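Local coordinates for protein fimbrial structural subunit (Actinomyces naeslundii, PDB 3QDH) that forms the shaft of type 2 fimbriae and mediates adhesion of the bacterium to streptococci and host cells during oral biofilm development, at residues G180-L185 with E252-A257. Numbering follows the deposited sequence.
Sequences GAQFQL and ETKAPA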
ATOM      1  N   GLY A 180       4.321  20.167 -23.699  1.00 39.07           N
ATOM      2  CA  GLY A 180       5.033  21.080 -22.814  1.00 38.76           C
ATOM      3  C   GLY A 180       4.179  21.799 -21.792  1.00 38.57           C
ATOM      4  O   GLY A 180       4.691  22.603 -21.017  1.00 38.93           O
ATOM      5  N   ALA A 181       2.876  21.529 -21.796  1.00 38.26           N
ATOM      6  CA  ALA A 181       1.993  22.042 -20.759  1.00 37.92           C
ATOM      7  C   ALA A 181       2.318  21.331 -19.447  1.00 37.87           C
ATOM      8  O   ALA A 181       2.613  20.136 -19.438  1.00 37.54           O
ATOM      9  CB  ALA A 181       0.541  21.827 -21.141  1.00 37.99           C
ATOM     10  N   GLN A 182       2.281  22.074 -18.347  1.00 37.79           N
ATOM     11  CA  GLN A 182       2.645  21.513 -17.050  1.00 37.98           C
ATOM     12  C   GLN A 182       1.512  21.569 -16.028  1.00 37.96           C
ATOM     13  O   GLN A 182       0.810  22.574 -15.911  1.00 37.97           O
ATOM     14  CB  GLN A 182       3.941  22.138 -16.519  1.00 37.95           C
ATOM     15  CG  GLN A 182       5.188  21.660 -17.264  1.00 38.28           C
ATOM     16  CD  GLN A 182       6.493  22.123 -16.636  1.00 38.69           C
ATOM     17  OE1 GLN A 182       6.511  22.972 -15.747  1.00 39.17           O
ATOM     18  NE2 GLN A 182       7.599  21.562 -17.108  1.00 40.05           N
ATOM     19  N   PHE A 183       1.347  20.463 -15.302  1.00 38.20           N
ATOM     20  CA  PHE A 183       0.271  20.292 -14.324  1.00 38.39           C
ATOM     21  C   PHE A 183       0.809  19.726 -13.010  1.00 38.51           C
ATOM     22  O   PHE A 183       1.890  19.138 -12.968  1.00 38.21           O
ATOM     23  CB  PHE A 183      -0.805  19.332 -14.860  1.00 38.26           C
ATOM     24  CG  PHE A 183      -1.605  19.872 -16.021  1.00 38.42           C
ATOM     25  CD1 PHE A 183      -2.797  20.560 -15.806  1.00 38.32           C
ATOM     26  CD2 PHE A 183      -1.188  19.656 -17.335  1.00 38.41           C
ATOM     27  CE1 PHE A 183      -3.551  21.044 -16.882  1.00 38.22           C
ATOM     28  CE2 PHE A 183      -1.936  20.133 -18.416  1.00 37.87           C
ATOM     29  CZ  PHE A 183      -3.115  20.828 -18.190  1.00 37.63           C
ATOM     30  N   GLN A 184       0.037  19.918 -11.942  1.00 38.97           N
ATOM     31  CA  GLN A 184       0.316  19.331 -10.633  1.00 39.34           C
ATOM     32  C   GLN A 184      -0.993  18.808 -10.035  1.00 39.52           C
ATOM     33  O   GLN A 184      -2.047  19.422 -10.210  1.00 39.57           O
ATOM     34  CB  GLN A 184       0.960  20.362  -9.693  1.00 39.44           C
ATOM     35  CG  GLN A 184       2.364  20.811 -10.112  1.00 39.73           C
ATOM     36  CD  GLN A 184       3.147  21.461  -8.985  1.00 40.49           C
ATOM     37  OE1 GLN A 184       2.643  22.335  -8.277  1.00 40.74           O
ATOM     38  NE2 GLN A 184       4.399  21.045  -8.826  1.00 40.55           N
ATOM     39  N   LEU A 185      -0.923  17.668  -9.349  1.00 39.72           N
ATOM     40  CA  LEU A 185      -2.107  17.044  -8.753  1.00 39.87           C
ATOM     41  C   LEU A 185      -2.173  17.240  -7.241  1.00 40.08           C
ATOM     42  O   LEU A 185      -1.166  17.099  -6.543  1.00 40.01           O
ATOM     43  CB  LEU A 185      -2.164  15.549  -9.089  1.00 39.85           C
ATOM     44  CG  LEU A 185      -2.777  15.159 -10.435  1.00 39.82           C
ATOM     45  CD1 LEU A 185      -2.261  13.802 -10.892  1.00 40.05           C
ATOM     46  CD2 LEU A 185      -4.308  15.176 -10.379  1.00 39.51           C
ATOM     47  N   GLU A 252      -3.105  23.560 -13.494  1.00 39.07           N
ATOM     48  CA  GLU A 252      -2.162  23.905 -14.562  1.00 39.17           C
ATOM     49  C   GLU A 252      -1.149  24.930 -14.051  1.00 39.23           C
ATOM     50  O   GLU A 252      -1.521  26.003 -13.569  1.00 39.24           O
ATOM     51  CB  GLU A 252      -2.882  24.417 -15.816  1.00 39.29           C
ATOM     52  CG  GLU A 252      -2.025  24.310 -17.082  1.00 39.78           C
ATOM     53  CD  GLU A 252      -2.651  24.938 -18.326  1.00 40.75           C
ATOM     54  OE1 GLU A 252      -3.874  25.205 -18.349  1.00 40.96           O
ATOM     55  OE2 GLU A 252      -1.900  25.155 -19.301  1.00 40.42           O
ATOM     56  N   THR A 253       0.129  24.580 -14.145  1.00 39.17           N
ATOM     57  CA  THR A 253       1.203  25.412 -13.613  1.00 39.35           C
ATOM     58  C   THR A 253       1.972  26.162 -14.705  1.00 39.45           C
ATOM     59  O   THR A 253       2.582  27.204 -14.439  1.00 39.61           O
ATOM     60  CB  THR A 253       2.179  24.583 -12.762  1.00 39.42           C
ATOM     61  OG1 THR A 253       2.489  23.359 -13.443  1.00 39.45           O
ATOM     62  CG2 THR A 253       1.558  24.266 -11.397  1.00 39.40           C
ATOM     63  N   LYS A 254       1.940  25.624 -15.924  1.00 39.36           N
ATOM     64  CA  LYS A 254       2.597  26.251 -17.073  1.00 39.30           C
ATOM     65  C   LYS A 254       1.850  25.957 -18.372  1.00 38.95           C
ATOM     66  O   LYS A 254       1.582  24.795 -18.711  1.00 38.74           O
ATOM     67  CB  LYS A 254       4.063  25.807 -17.185  1.00 39.34           C
ATOM     68  CG  LYS A 254       4.892  26.634 -18.179  1.00 40.07           C
ATOM     69  CD  LYS A 254       6.264  26.024 -18.449  1.00 40.61           C
ATOM     70  CE  LYS A 254       6.211  24.915 -19.496  1.00 41.90           C
ATOM     71  NZ  LYS A 254       5.801  25.391 -20.857  1.00 42.57           N
ATOM     72  N   ALA A 255       1.513  27.026 -19.087  1.00 38.69           N
ATOM     73  CA  ALA A 255       0.863  26.923 -20.385  1.00 38.34           C
ATOM     74  C   ALA A 255       1.866  26.432 -21.425  1.00 38.04           C
ATOM     75  O   ALA A 255       3.065  26.689 -21.290  1.00 38.15           O
ATOM     76  CB  ALA A 255       0.287  28.272 -20.791  1.00 38.27           C
ATOM     77  N   PRO A 256       1.391  25.707 -22.457  1.00 37.70           N
ATOM     78  CA  PRO A 256       2.316  25.369 -23.539  1.00 37.69           C
ATOM     79  C   PRO A 256       2.728  26.645 -24.284  1.00 37.61           C
ATOM     80  O   PRO A 256       2.060  27.677 -24.149  1.00 37.45           O
ATOM     81  CB  PRO A 256       1.488  24.448 -24.440  1.00 37.55           C
ATOM     82  CG  PRO A 256       0.079  24.793 -24.153  1.00 37.79           C
ATOM     83  CD  PRO A 256       0.026  25.215 -22.717  1.00 37.62           C
ATOM     84  N   ALA A 257       3.812  26.570 -25.052  1.00 37.67           N
ATOM     85  CA  ALA A 257       4.390  27.748 -25.716  1.00 37.94           C
ATOM     86  C   ALA A 257       3.381  28.561 -26.535  1.00 38.06           C
ATOM     87  O   ALA A 257       2.752  28.039 -27.460  1.00 37.96           O
ATOM     88  CB  ALA A 257       5.575  27.340 -26.576  1.00 37.76           C
TER
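Gln182 faces both Thr253 and Lys254 across two antiparallel strands, a classic beta bulge where strand 182-188 begins and strand 245-254 ends, in the SpaA-like, CnaB-type domain of this pilin. Its carbonyl oxygen takes two backbone bonds, from Thr253 N at 2.8 Å and from Lys254 N at 3.3 Å, and both donors come in from the same face of the carbonyl plane. The return bond, Gln182 N to Lys254 O, is nearly straight (173°).

On the inner face, Phe183 and Glu252 form a non-hydrogen-bonded pair. Glu252 carries CG anti to its backbone N (chi1 -159°) and runs on extended, which lays its methylene over one ring face: CG sits 4.0 Å from the centroid of the Phe183 ring, shifted toward the rim in a CH-pi contact. The carboxylate continues past CZ, its plane 27° from that of the ring. Lys165 of strand 154-165 touches both side chains, while Ile221 and Leu250 also pack on the phenyl group, tying the pair into the domain interior.

Gln182 and Lys254 send their side chains to the other face, meeting CB to CB at 3.7 Å before slanting across one another. Thr253 turns its methyl onto Gln184, CG2 lying 3.8 Å from CG of that glutamine, and the two side chains cross at about a right angle. Past the bulge, Ala181 CB rests against Pro256 CD, just before strand 182-188 starts and just after strand 245-254 ends. The lysine tail bends at chi3 and chi4, folding back so that Lys254 NZ bonds to Ala255 O at 3.1 Å and, weakly, to Gly180 O at 3.0 Å.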